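Local atomic coordinates of putative Nitroreductase (Anabaena variabilis ATCC 29413, PDB entry 3EO7), a protein that binds flavin mononucleotide and, as a member of the nitroreductase family, probably works as an FMN-dependent oxidoreductase. Residues Ile9-His14 against Ser443-Tyr448; Arg76-Ser81 against Leu162-Thr167; His191-Ile196 against Ala233-Ala238; Tyr303-Cys308 against Gly494-Glu499. One frame throughout, in Å; residues are numbered along the deposited sequence. Where two conformers were deposited one is given.

Interaction 1: Ile9-His14 against Ser443-Tyr448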
loop_
_atom_site.group_PDB
_atom_site.type_symbol
_atom_site.label_atom_id
_atom_site.label_comp_id
_atom_site.label_asym_id
_atom_site.label_seq_id
_atom_site.Cartn_x
_atom_site.Cartn_y
_atom_site.Cartn_z
ATOM N N ILE A 9 3.064 -10.448 20.072
ATOM C CA ILE A 9 3.784 -9.193 19.880
ATOM C C ILE A 9 3.079 -8.242 18.911
ATOM O O ILE A 9 3.110 -7.045 19.130
ATOM C CB ILE A 9 5.299 -9.437 19.522
ATOM C CG1 ILE A 9 6.100 -8.107 19.527
ATOM C CG2 ILE A 9 5.411 -10.187 18.204
ATOM C CD1 ILE A 9 6.157 -7.360 20.869
ATOM N N ALA A 10 2.407 -8.743 17.871
ATOM C CA ALA A 10 1.671 -7.843 16.956
ATOM C C ALA A 10 0.506 -7.117 17.668
ATOM O O ALA A 10 0.254 -5.933 17.418
ATOM C CB ALA A 10 1.176 -8.601 15.746
ATOM N N GLN A 11 -0.204 -7.834 18.544
ATOM C CA GLN A 11 -1.268 -7.212 19.350
ATOM C C GLN A 11 -0.706 -6.157 20.303
ATOM O O GLN A 11 -1.260 -5.054 20.425
ATOM C CB GLN A 11 -2.053 -8.267 20.118
ATOM C CG GLN A 11 -2.839 -9.199 19.216
ATOM C CD GLN A 11 -3.430 -10.330 19.992
ATOM O OE1 GLN A 11 -2.725 -11.226 20.473
ATOM N NE2 GLN A 11 -4.741 -10.302 20.131
ATOM N N HIS A 12 0.436 -6.454 20.918
ATOM C CA HIS A 12 1.095 -5.525 21.842
ATOM C C HIS A 12 1.548 -4.272 21.083
ATOM O O HIS A 12 1.319 -3.141 21.536
ATOM C CB HIS A 12 2.279 -6.238 22.509
ATOM C CG HIS A 12 3.040 -5.403 23.493
ATOM N ND1 HIS A 12 2.492 -4.999 24.697
ATOM C CD2 HIS A 12 4.324 -4.963 23.492
ATOM C CE1 HIS A 12 3.395 -4.307 25.370
ATOM N NE2 HIS A 12 4.517 -4.290 24.675
ATOM N N TYR A 13 2.214 -4.495 19.958
ATOM C CA TYR A 13 2.648 -3.413 19.066
ATOM C C TYR A 13 1.429 -2.510 18.732
ATOM O O TYR A 13 1.471 -1.284 18.847
ATOM C CB TYR A 13 3.318 -3.961 17.757
ATOM C CG TYR A 13 3.566 -2.800 16.833
ATOM C CD1 TYR A 13 4.708 -2.032 16.948
ATOM C CD2 TYR A 13 2.599 -2.396 15.952
ATOM C CE1 TYR A 13 4.885 -0.882 16.201
ATOM C CE2 TYR A 13 2.749 -1.233 15.188
ATOM C CZ TYR A 13 3.896 -0.471 15.311
ATOM O OH TYR A 13 4.014 0.706 14.567
ATOM N N HIS A 14 0.342 -3.133 18.314
ATOM C CA HIS A 14 -0.848 -2.375 17.939
ATOM C C HIS A 14 -1.360 -1.530 19.103
ATOM O O HIS A 14 -1.578 -0.339 18.973
ATOM C CB HIS A 14 -1.947 -3.290 17.444
ATOM C CG HIS A 14 -3.010 -2.550 16.702
ATOM N ND1 HIS A 14 -2.774 -1.980 15.472
ATOM C CD2 HIS A 14 -4.283 -2.238 17.036
ATOM C CE1 HIS A 14 -3.878 -1.371 15.068
ATOM N NE2 HIS A 14 -4.809 -1.518 15.991
ATOM N N SER A 443 -7.539 -13.201 14.943
ATOM C CA SER A 443 -7.819 -14.156 13.898
ATOM C C SER A 443 -6.742 -14.124 12.814
ATOM O O SER A 443 -6.273 -15.172 12.365
ATOM C CB SER A 443 -9.189 -13.889 13.275
ATOM O OG SER A 443 -9.403 -14.849 12.268
ATOM N N ALA A 444 -6.330 -12.919 12.413
ATOM C CA ALA A 444 -5.288 -12.761 11.402
ATOM C C ALA A 444 -3.974 -13.416 11.856
ATOM O O ALA A 444 -3.274 -14.069 11.075
ATOM C CB ALA A 444 -5.067 -11.234 11.127
ATOM N N ILE A 445 -3.614 -13.190 13.116
ATOM C CA ILE A 445 -2.367 -13.747 13.700
ATOM C C ILE A 445 -2.453 -15.267 13.751
ATOM O O ILE A 445 -1.472 -15.969 13.477
ATOM C CB ILE A 445 -2.077 -13.144 15.090
ATOM C CG1 ILE A 445 -1.730 -11.657 14.934
ATOM C CG2 ILE A 445 -0.925 -13.900 15.781
ATOM C CD1 ILE A 445 -1.850 -10.867 16.236
ATOM N N ALA A 446 -3.657 -15.771 14.011
ATOM C CA ALA A 446 -3.872 -17.220 14.068
ATOM C C ALA A 446 -3.535 -17.867 12.735
ATOM O O ALA A 446 -3.071 -19.014 12.689
ATOM C CB ALA A 446 -5.333 -17.560 14.492
ATOM N N GLN A 447 -3.716 -17.120 11.659
ATOM C CA GLN A 447 -3.429 -17.626 10.337
ATOM C C GLN A 447 -2.008 -17.392 9.825
ATOM O O GLN A 447 -1.423 -18.287 9.232
ATOM C CB GLN A 447 -4.436 -17.054 9.352
ATOM C CG GLN A 447 -5.859 -17.517 9.662
ATOM C CD GLN A 447 -6.850 -16.736 8.865
ATOM O OE1 GLN A 447 -6.847 -16.792 7.623
ATOM N NE2 GLN A 447 -7.694 -15.956 9.566
ATOM N N TYR A 448 -1.434 -16.213 10.070
ATOM C CA TYR A 448 -0.131 -15.873 9.493
ATOM C C TYR A 448 0.933 -15.447 10.507
ATOM O O TYR A 448 2.007 -14.975 10.132
ATOM C CB TYR A 448 -0.276 -14.769 8.481
ATOM C CG TYR A 448 -0.956 -15.202 7.206
ATOM C CD1 TYR A 448 -0.264 -15.879 6.216
ATOM C CD2 TYR A 448 -2.305 -14.933 7.021
ATOM C CE1 TYR A 448 -0.908 -16.273 5.024
ATOM C CE2 TYR A 448 -2.956 -15.312 5.845
ATOM C CZ TYR A 448 -2.257 -15.966 4.860
ATOM O OH TYR A 448 -2.949 -16.319 3.718
#
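I445 reaches across to A10 and Q11, joining two helices that lie far apart in the sequence. Helix 9-16, near the N-terminus, rests here against helix 441-448, which belongs to the second of the two nitroreductase-family regions of this chain. The packing is a simple helix-on-helix contact made by a single projecting side chain.

The CD1 methyl of I445 settles between two consecutive residues of helix 9-16, with A10 CB 3.8 Å from I445 CD1 and Q11 CG 3.6 Å from I445 CD1. CG1 of I445 stands anti to its carbonyl carbon, and the branch runs on extended (chi2 162°), which carries the terminal methyl clear of its own helix. Q11 passes I445 at a slant and offers it the methylene part of its chain. At the small A10 the backbones are nearest, A10 CA lying 7.9 Å from I445 CA. Beyond the pair, F274 of helix 270-276 also touches A10, and V452 packs on I445, so both residues are buried.

The polar bonds lie beside this contact, and the two glutamines bond locally. The amide oxygen of Q11 accepts the backbone N-H of S8, turning its polar end back toward the start of its own helix. D450, just after helix 441-448, does link across, by accepting the backbone N-H of A10. Within 443-448, Q447 NE2 donates to S443 O over 3.2 Å, approaching from above the carbonyl plane.

Interaction 2: Arg76-Ser81 against Leu162-Thr167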
loop_
_atom_site.group_PDB
_atom_site.type_symbol
_atom_site.label_atom_id
_atom_site.label_comp_id
_atom_site.label_asym_id
_atom_site.label_seq_id
_atom_site.Cartn_x
_atom_site.Cartn_y
_atom_site.Cartn_z
ATOM N N ARG A 76 8.655 3.394 -17.879
ATOM C CA ARG A 76 7.283 3.783 -17.558
ATOM C C ARG A 76 6.727 3.078 -16.328
ATOM O O ARG A 76 6.043 3.707 -15.497
ATOM C CB ARG A 76 6.387 3.558 -18.784
ATOM C CG ARG A 76 4.934 4.020 -18.661
ATOM C CD ARG A 76 4.133 3.677 -19.934
ATOM N NE ARG A 76 4.826 4.139 -21.135
ATOM C CZ ARG A 76 4.693 5.347 -21.683
ATOM N NH1 ARG A 76 3.867 6.254 -21.151
ATOM N NH2 ARG A 76 5.397 5.646 -22.785
ATOM N N LEU A 77 7.010 1.774 -16.193
ATOM C CA LEU A 77 6.567 1.016 -15.045
ATOM C C LEU A 77 7.101 1.656 -13.759
ATOM O O LEU A 77 6.348 1.928 -12.819
ATOM C CB LEU A 77 7.001 -0.461 -15.163
ATOM C CG LEU A 77 6.444 -1.429 -14.107
ATOM C CD1 LEU A 77 6.463 -2.879 -14.659
ATOM C CD2 LEU A 77 7.223 -1.304 -12.800
ATOM N N LEU A 78 8.381 2.002 -13.766
ATOM C CA LEU A 78 8.998 2.560 -12.563
ATOM C C LEU A 78 8.507 3.973 -12.299
ATOM O O LEU A 78 8.188 4.333 -11.153
ATOM C CB LEU A 78 10.501 2.484 -12.643
ATOM C CG LEU A 78 11.149 1.087 -12.514
ATOM C CD1 LEU A 78 12.627 1.117 -12.955
ATOM C CD2 LEU A 78 10.982 0.609 -11.070
ATOM N N PHE A 79 8.408 4.766 -13.357
ATOM C CA PHE A 79 8.000 6.168 -13.195
ATOM C C PHE A 79 6.573 6.326 -12.679
ATOM O O PHE A 79 6.283 7.176 -11.825
ATOM C CB PHE A 79 8.189 6.945 -14.486
ATOM C CG PHE A 79 7.987 8.406 -14.294
ATOM C CD1 PHE A 79 8.926 9.143 -13.553
ATOM C CD2 PHE A 79 6.840 9.030 -14.751
ATOM C CE1 PHE A 79 8.734 10.483 -13.311
ATOM C CE2 PHE A 79 6.644 10.390 -14.518
ATOM C CZ PHE A 79 7.589 11.107 -13.789
ATOM N N ARG A 80 5.662 5.514 -13.207
ATOM C CA ARG A 80 4.274 5.596 -12.804
ATOM C C ARG A 80 4.127 4.998 -11.404
ATOM O O ARG A 80 3.174 5.307 -10.712
ATOM C CB ARG A 80 3.372 4.857 -13.790
ATOM C CG ARG A 80 3.303 5.447 -15.222
ATOM C CD ARG A 80 2.286 6.551 -15.335
ATOM N NE ARG A 80 2.325 7.190 -16.660
ATOM C CZ ARG A 80 2.800 8.415 -16.931
ATOM N NH1 ARG A 80 3.288 9.223 -15.990
ATOM N NH2 ARG A 80 2.758 8.858 -18.188
ATOM N N SER A 81 5.065 4.139 -10.989
ATOM C CA SER A 81 5.009 3.516 -9.663
ATOM C C SER A 81 5.528 4.425 -8.534
ATOM O O SER A 81 4.908 4.508 -7.477
ATOM C CB SER A 81 5.809 2.210 -9.610
ATOM O OG SER A 81 5.196 1.213 -10.399
ATOM N N LEU A 162 13.215 -10.622 -14.072
ATOM C CA LEU A 162 13.483 -9.518 -13.182
ATOM C C LEU A 162 12.409 -9.453 -12.099
ATOM O O LEU A 162 11.330 -9.975 -12.250
ATOM C CB LEU A 162 13.604 -8.181 -13.913
ATOM C CG LEU A 162 12.378 -7.466 -14.466
ATOM C CD1 LEU A 162 12.828 -6.080 -14.935
ATOM C CD2 LEU A 162 11.749 -8.259 -15.584
ATOM N N ALA A 163 12.758 -8.799 -11.015
ATOM C CA ALA A 163 11.888 -8.633 -9.870
ATOM C C ALA A 163 12.127 -7.276 -9.254
ATOM O O ALA A 163 13.248 -6.740 -9.270
ATOM C CB ALA A 163 12.164 -9.721 -8.795
ATOM N N ILE A 164 11.060 -6.725 -8.717
ATOM C CA ILE A 164 11.185 -5.561 -7.865
ATOM C C ILE A 164 11.240 -6.094 -6.434
ATOM O O ILE A 164 10.557 -7.053 -6.088
ATOM C CB ILE A 164 9.959 -4.613 -8.022
ATOM C CG1 ILE A 164 10.153 -3.765 -9.281
ATOM C CG2 ILE A 164 9.825 -3.652 -6.818
ATOM C CD1 ILE A 164 8.898 -2.886 -9.680
ATOM N N ILE A 165 12.047 -5.459 -5.597
ATOM C CA ILE A 165 11.977 -5.703 -4.172
ATOM C C ILE A 165 11.738 -4.335 -3.558
ATOM O O ILE A 165 12.436 -3.356 -3.898
ATOM C CB ILE A 165 13.228 -6.384 -3.580
ATOM C CG1 ILE A 165 13.476 -7.735 -4.290
ATOM C CG2 ILE A 165 13.055 -6.520 -2.048
ATOM C CD1 ILE A 165 14.740 -8.481 -3.778
ATOM N N VAL A 166 10.763 -4.267 -2.652
ATOM C CA VAL A 166 10.450 -3.032 -1.942
ATOM C C VAL A 166 10.914 -3.205 -0.518
ATOM O O VAL A 166 10.532 -4.170 0.162
ATOM C CB VAL A 166 8.963 -2.659 -1.930
ATOM C CG1 VAL A 166 8.753 -1.287 -1.217
ATOM C CG2 VAL A 166 8.436 -2.583 -3.338
ATOM N N THR A 167 11.761 -2.278 -0.085
ATOM C CA THR A 167 12.211 -2.258 1.285
ATOM C C THR A 167 11.683 -0.990 1.965
ATOM O O THR A 167 11.150 -0.075 1.293
ATOM C CB THR A 167 13.737 -2.171 1.366
ATOM O OG1 THR A 167 14.173 -0.889 0.882
ATOM C CG2 THR A 167 14.435 -3.325 0.630
#
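With CG of L77 opposite its backbone N (chi1 -172°) and CG1 of I164 opposite its own carbonyl carbon (chi1 -81°), the two branches run alongside each other in opposing directions and meet at their ends, L77 CD2 and I164 CD1 3.9 Å apart. The extended end of I164 also brings its CD1 within 4.3 Å of L78 CD2, so this one methyl meets two consecutive leucines of the helix. L77 points its CB at the strand, whereas L78 starts off to one side and only its terminal branch turns in, where it also touches V111. All three residues are buried, and the contact across these segments is purely apolar.

The arrangement is a helix laid on one face of a sheet. Residues 76-81 belong to helix 66-82. Residues 162-167 form an inner strand of the antiparallel sheet of the N-terminal half, with strands 109-115 and 229-239 as its neighbours. Side chains alternate along the strand, so I164 faces the helix while A163 and I165 do not.

One turn on from L77, the hydroxyl of S81 folds back on the helix: S81 OG donates to L77 O over 2.8 Å, with a C=O...O angle of 149° and the donor tilted from the carbonyl plane. S81 N adds a weak bond to the same oxygen, and S199 of helix 181-202 supplies a further one. On another side of helix 66-82, R76 and R80 both form salt bridges with E328.

Interaction 3: His191-Ile196 against Ala233-Ala238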
loop_
_atom_site.group_PDB
_atom_site.type_symbol
_atom_site.label_atom_id
_atom_site.label_comp_id
_atom_site.label_asym_id
_atom_site.label_seq_id
_atom_site.Cartn_x
_atom_site.Cartn_y
_atom_site.Cartn_z
ATOM N N HIS A 191 0.445 1.348 -0.737
ATOM C CA HIS A 191 0.076 2.300 -1.788
ATOM C C HIS A 191 0.990 2.114 -3.003
ATOM O O HIS A 191 0.516 2.092 -4.162
ATOM C CB HIS A 191 0.124 3.766 -1.305
ATOM C CG HIS A 191 -1.101 4.216 -0.557
ATOM N ND1 HIS A 191 -2.196 4.753 -1.192
ATOM C CD2 HIS A 191 -1.414 4.176 0.763
ATOM C CE1 HIS A 191 -3.124 5.055 -0.281
ATOM N NE2 HIS A 191 -2.672 4.726 0.911
ATOM N N LEU A 192 2.288 1.998 -2.753
ATOM C CA LEU A 192 3.246 1.725 -3.833
ATOM C C LEU A 192 2.942 0.406 -4.547
ATOM O O LEU A 192 3.008 0.325 -5.776
ATOM C CB LEU A 192 4.657 1.742 -3.258
ATOM C CG LEU A 192 5.780 1.272 -4.184
ATOM C CD1 LEU A 192 5.816 2.110 -5.464
ATOM C CD2 LEU A 192 7.095 1.431 -3.374
ATOM N N LEU A 193 2.602 -0.638 -3.791
ATOM C CA LEU A 193 2.201 -1.906 -4.397
ATOM C C LEU A 193 1.007 -1.748 -5.324
ATOM O O LEU A 193 0.977 -2.384 -6.387
ATOM C CB LEU A 193 1.878 -2.974 -3.346
ATOM C CG LEU A 193 3.002 -3.414 -2.371
ATOM C CD1 LEU A 193 2.480 -4.591 -1.514
ATOM C CD2 LEU A 193 4.288 -3.781 -3.125
ATOM N N GLY A 194 0.016 -0.928 -4.920
ATOM C CA GLY A 194 -1.138 -0.621 -5.800
ATOM C C GLY A 194 -0.655 0.040 -7.096
ATOM O O GLY A 194 -1.115 -0.304 -8.201
ATOM N N ASN A 195 0.290 0.966 -7.010
ATOM C CA ASN A 195 0.808 1.575 -8.259
ATOM C C ASN A 195 1.549 0.559 -9.112
ATOM O O ASN A 195 1.450 0.578 -10.338
ATOM C CB ASN A 195 1.775 2.731 -8.009
ATOM C CG ASN A 195 1.104 3.993 -7.605
ATOM O OD1 ASN A 195 -0.136 4.147 -7.697
ATOM N ND2 ASN A 195 1.903 4.929 -7.130
ATOM N N ILE A 196 2.338 -0.292 -8.477
ATOM C CA ILE A 196 3.086 -1.303 -9.232
ATOM C C ILE A 196 2.147 -2.189 -10.045
ATOM O O ILE A 196 2.395 -2.419 -11.237
ATOM C CB ILE A 196 4.020 -2.102 -8.336
ATOM C CG1 ILE A 196 5.139 -1.205 -7.827
ATOM C CG2 ILE A 196 4.651 -3.361 -9.079
ATOM C CD1 ILE A 196 5.994 -1.883 -6.754
ATOM N N ALA A 233 8.428 -6.678 0.611
ATOM C CA ALA A 233 7.740 -7.301 -0.501
ATOM C C ALA A 233 8.733 -7.598 -1.632
ATOM O O ALA A 233 9.557 -6.755 -1.975
ATOM C CB ALA A 233 6.569 -6.424 -1.040
ATOM N N VAL A 234 8.625 -8.807 -2.178
ATOM C CA VAL A 234 9.386 -9.291 -3.331
ATOM C C VAL A 234 8.347 -9.499 -4.448
ATOM O O VAL A 234 7.328 -10.140 -4.232
ATOM C CB VAL A 234 10.199 -10.562 -3.030
ATOM C CG1 VAL A 234 10.863 -11.111 -4.315
ATOM C CG2 VAL A 234 11.280 -10.275 -1.924
ATOM N N LEU A 235 8.623 -8.943 -5.615
ATOM C CA LEU A 235 7.685 -8.994 -6.739
ATOM C C LEU A 235 8.334 -9.318 -8.078
ATOM O O LEU A 235 8.736 -8.423 -8.810
ATOM C CB LEU A 235 6.875 -7.673 -6.855
ATOM C CG LEU A 235 6.123 -7.154 -5.629
ATOM C CD1 LEU A 235 6.918 -6.115 -4.878
ATOM C CD2 LEU A 235 4.777 -6.549 -6.046
ATOM N N PRO A 236 8.435 -10.604 -8.405
ATOM C CA PRO A 236 8.816 -10.914 -9.772
ATOM C C PRO A 236 7.875 -10.231 -10.753
ATOM O O PRO A 236 6.656 -10.148 -10.510
ATOM C CB PRO A 236 8.641 -12.445 -9.870
ATOM C CG PRO A 236 8.691 -12.917 -8.501
ATOM C CD PRO A 236 8.227 -11.820 -7.603
ATOM N N LEU A 237 8.450 -9.729 -11.844
ATOM C CA LEU A 237 7.705 -9.052 -12.880
ATOM C C LEU A 237 7.577 -9.949 -14.104
ATOM O O LEU A 237 8.564 -10.178 -14.811
ATOM C CB LEU A 237 8.397 -7.752 -13.262
ATOM C CG LEU A 237 8.471 -6.692 -12.172
ATOM C CD1 LEU A 237 9.182 -5.446 -12.749
ATOM C CD2 LEU A 237 7.106 -6.346 -11.591
ATOM N N ALA A 238 6.362 -10.441 -14.345
ATOM C CA ALA A 238 6.082 -11.332 -15.479
ATOM C C ALA A 238 5.719 -10.525 -16.705
ATOM O O ALA A 238 4.758 -9.743 -16.651
ATOM C CB ALA A 238 4.923 -12.268 -15.134
#
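The branched head of L235 is the main bump on the strand, and it pushes into the hollow between L193 and I196, which stand one turn apart on the helix. Its CD1 lies 3.9 Å from L193 CD2. The other methyl, L235 CD2, is shared: it is 4.1 Å from L193 CD2 and 4.4 Å from I196 CG2. An unusual second torsion of L235 (chi2 97°) spreads the two methyls across this hollow.

The fit is reciprocal. L193 sends CD2 into the shallow dip that the small A233 makes in the strand's surface, where A233 CB is 4.1 Å from L193 CD2. Because A233 has only a methyl, L193 can sit against it and against L235 at once. P207, from the edge strand 205-207, touches both I196 and L235 and so closes one side of the packing.

Helix and strand segments run almost exactly parallel, 3° apart in direction, their axes 11.4 Å apart at closest approach. The strand residues involved, A233 and L235, are two apart and share one face of the sheet, whereas V234 and P236 are turned from the helix. H191 belongs to another side of the helix, where it touches FMN and is hydrogen-bonded to Q465 and Y503 of the second family region. The helix thus packs on the sheet with one face and reaches the flavin pocket through H191 on another, an alpha-beta arrangement consistent with the FMN-binding nitroreductase fold.

Interaction 4: Tyr303-Cys308 against Gly494-Glu499. With PGR (R-1,2-propanediol), chain R.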
loop_
_atom_site.group_PDB
_atom_site.type_symbol
_atom_site.label_atom_id
_atom_site.label_comp_id
_atom_site.label_asym_id
_atom_site.label_seq_id
_atom_site.Cartn_x
_atom_site.Cartn_y
_atom_site.Cartn_z
ATOM N N TYR A 303 -19.644 -10.466 7.688
ATOM C CA TYR A 303 -20.781 -10.033 8.522
ATOM C C TYR A 303 -22.084 -10.003 7.742
ATOM O O TYR A 303 -22.274 -9.159 6.894
ATOM C CB TYR A 303 -20.497 -8.651 9.100
ATOM C CG TYR A 303 -19.357 -8.648 10.090
ATOM C CD1 TYR A 303 -19.524 -9.208 11.363
ATOM C CD2 TYR A 303 -18.123 -8.111 9.770
ATOM C CE1 TYR A 303 -18.500 -9.208 12.293
ATOM C CE2 TYR A 303 -17.084 -8.113 10.696
ATOM C CZ TYR A 303 -17.282 -8.669 11.960
ATOM O OH TYR A 303 -16.266 -8.703 12.882
ATOM N N ASN A 304 -23.000 -10.902 8.055
ATOM C CA ASN A 304 -24.223 -10.952 7.316
ATOM C C ASN A 304 -25.129 -9.745 7.583
ATOM O O ASN A 304 -25.825 -9.287 6.663
ATOM C CB ASN A 304 -24.997 -12.237 7.640
ATOM C CG ASN A 304 -24.305 -13.492 7.112
ATOM O OD1 ASN A 304 -23.685 -13.478 6.042
ATOM N ND2 ASN A 304 -24.447 -14.594 7.845
ATOM N N PHE A 305 -25.166 -9.278 8.838
ATOM C CA PHE A 305 -26.133 -8.213 9.239
ATOM C C PHE A 305 -27.490 -8.457 8.539
ATOM O O PHE A 305 -28.020 -7.576 7.833
ATOM C CB PHE A 305 -25.579 -6.800 8.930
ATOM C CG PHE A 305 -24.370 -6.437 9.711
ATOM C CD1 PHE A 305 -24.433 -6.288 11.092
ATOM C CD2 PHE A 305 -23.168 -6.196 9.087
ATOM C CE1 PHE A 305 -23.292 -5.943 11.822
ATOM C CE2 PHE A 305 -22.039 -5.859 9.808
ATOM C CZ PHE A 305 -22.098 -5.745 11.169
ATOM N N PRO A 306 -28.092 -9.641 8.758
ATOM C CA PRO A 306 -29.271 -10.025 7.946
ATOM C C PRO A 306 -30.544 -9.201 8.150
ATOM O O PRO A 306 -31.400 -9.166 7.273
ATOM C CB PRO A 306 -29.531 -11.464 8.379
ATOM C CG PRO A 306 -28.960 -11.562 9.736
ATOM C CD PRO A 306 -27.759 -10.682 9.756
ATOM N N PHE A 307 -30.658 -8.535 9.297
ATOM C CA PHE A 307 -31.839 -7.769 9.586
ATOM C C PHE A 307 -31.617 -6.275 9.455
ATOM O O PHE A 307 -32.435 -5.498 9.921
ATOM C CB PHE A 307 -32.327 -8.117 10.973
ATOM C CG PHE A 307 -32.540 -9.584 11.166
ATOM C CD1 PHE A 307 -33.374 -10.282 10.308
ATOM C CD2 PHE A 307 -31.854 -10.279 12.140
ATOM C CE1 PHE A 307 -33.551 -11.654 10.448
ATOM C CE2 PHE A 307 -32.042 -11.630 12.307
ATOM C CZ PHE A 307 -32.884 -12.326 11.448
ATOM N N CYS A 308 -30.529 -5.894 8.808
ATOM C CA CYS A 308 -30.182 -4.506 8.530
ATOM C C CYS A 308 -30.524 -4.155 7.083
ATOM O O CYS A 308 -30.508 -5.003 6.204
ATOM C CB CYS A 308 -28.686 -4.256 8.739
ATOM S SG CYS A 308 -28.183 -4.275 10.461
ATOM N N GLY A 494 -20.217 1.824 15.366
ATOM C CA GLY A 494 -20.854 0.504 15.453
ATOM C C GLY A 494 -20.043 -0.614 14.827
ATOM O O GLY A 494 -20.544 -1.711 14.504
ATOM N N ILE A 495 -18.772 -0.361 14.613
ATOM C CA ILE A 495 -17.915 -1.403 14.073
ATOM C C ILE A 495 -17.709 -2.454 15.158
ATOM O O ILE A 495 -17.396 -2.100 16.309
ATOM C CB ILE A 495 -16.552 -0.815 13.607
ATOM C CG1 ILE A 495 -16.754 0.247 12.518
ATOM C CG2 ILE A 495 -15.634 -1.949 13.126
ATOM C CD1 ILE A 495 -15.437 0.875 11.991
ATOM N N PRO A 496 -17.942 -3.744 14.837
ATOM C CA PRO A 496 -17.776 -4.822 15.804
ATOM C C PRO A 496 -16.466 -4.689 16.582
ATOM O O PRO A 496 -15.406 -4.392 16.006
ATOM C CB PRO A 496 -17.830 -6.084 14.940
ATOM C CG PRO A 496 -18.744 -5.687 13.781
ATOM C CD PRO A 496 -18.413 -4.239 13.527
ATOM N N ASN A 497 -16.555 -4.942 17.886
ATOM C CA ASN A 497 -15.416 -4.806 18.800
ATOM C C ASN A 497 -14.148 -5.536 18.366
ATOM O O ASN A 497 -13.043 -5.046 18.579
ATOM C CB ASN A 497 -15.805 -5.327 20.195
ATOM C CG ASN A 497 -14.732 -5.066 21.232
ATOM O OD1 ASN A 497 -14.308 -3.929 21.420
ATOM N ND2 ASN A 497 -14.308 -6.117 21.934
ATOM N N ASP A 498 -14.311 -6.698 17.748
ATOM C CA ASP A 498 -13.169 -7.523 17.356
ATOM C C ASP A 498 -12.401 -6.962 16.168
ATOM O O ASP A 498 -11.329 -7.458 15.864
ATOM C CB ASP A 498 -13.597 -8.943 17.014
ATOM C CG ASP A 498 -13.938 -9.748 18.253
ATOM O OD1 ASP A 498 -13.585 -9.328 19.383
ATOM O OD2 ASP A 498 -14.584 -10.772 18.065
ATOM N N GLU A 499 -12.974 -5.969 15.492
ATOM C CA GLU A 499 -12.338 -5.351 14.342
ATOM C C GLU A 499 -11.485 -4.163 14.755
ATOM O O GLU A 499 -12.010 -3.155 15.219
ATOM C CB GLU A 499 -13.371 -4.910 13.326
ATOM C CG GLU A 499 -14.244 -6.008 12.766
ATOM C CD GLU A 499 -13.540 -6.964 11.836
ATOM O OE1 GLU A 499 -12.556 -6.565 11.131
ATOM O OE2 GLU A 499 -14.000 -8.125 11.762
HETATM C C1 PGR R . -11.186 -1.559 19.632
HETATM C C2 PGR R . -12.466 -1.657 20.472
HETATM C C3 PGR R . -12.143 -2.015 21.918
HETATM O O1 PGR R . -11.131 -2.650 18.690
HETATM O O2 PGR R . -13.210 -0.422 20.503
#
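Two loops of the second nitroreductase-like half meet here, Y303 and F305 in the loop before strand 310-312 closing on P496 and E499 in the type I turn that leads into strand 500-508. Y303 OH donates to E499 OE2 over 2.6 Å, and the oxygen accepts with its anti lone pair. The carboxylate meets the ring at its edge, the two planes 80° apart. A bend in the glutamate chain (chi2 -71°) turns its acid group to the tyrosine.

P496 CG sits over one face of the same ring, toward its rim, in a CH-pi contact, 4.1 Å from the Y303 ring centroid and 24° off its normal. The turn that presents both residues is closed by E499 N bonding to P496 O at 2.9 Å. F305 meets the proline with its ring edge, CZ to P496 CG 4.3 Å, and packs edge-to-face with Y398.

K302 also forms a salt bridge with E499 OE2, and T438 bonds OE1. A leucine in place of Y303, lacking hydroxyl and ring, would probably leave the carboxylate freer to turn and P496 without its aromatic face. N497 O accepts a 3.1 Å hydrogen bond from O1 of a propanediol, probably from the crystallisation liquor.

How the interactions relate
Interactions 2 and 3 form one neighbourhood, with centres 7 Å apart. Their strands, 162-169 and 229-239, are neighbours in the antiparallel sheet of the first half, and I164 O lies 2.7 Å from L235 N, a probable hydrogen bond. Helices 66-82 and 181-202 also touch each other, through S81. Interaction 4 belongs to the second half, about 33 Å from interaction 3 between centres. Interaction 1 brings the N-terminal helix to that second half, and its centre is about 21 Å from that of interaction 4. Along the chain, interactions 2 and 3 follow in series within the loop closed by interaction 1, whereas interactions 1 and 4 cross. Both family regions contribute to binding FMN.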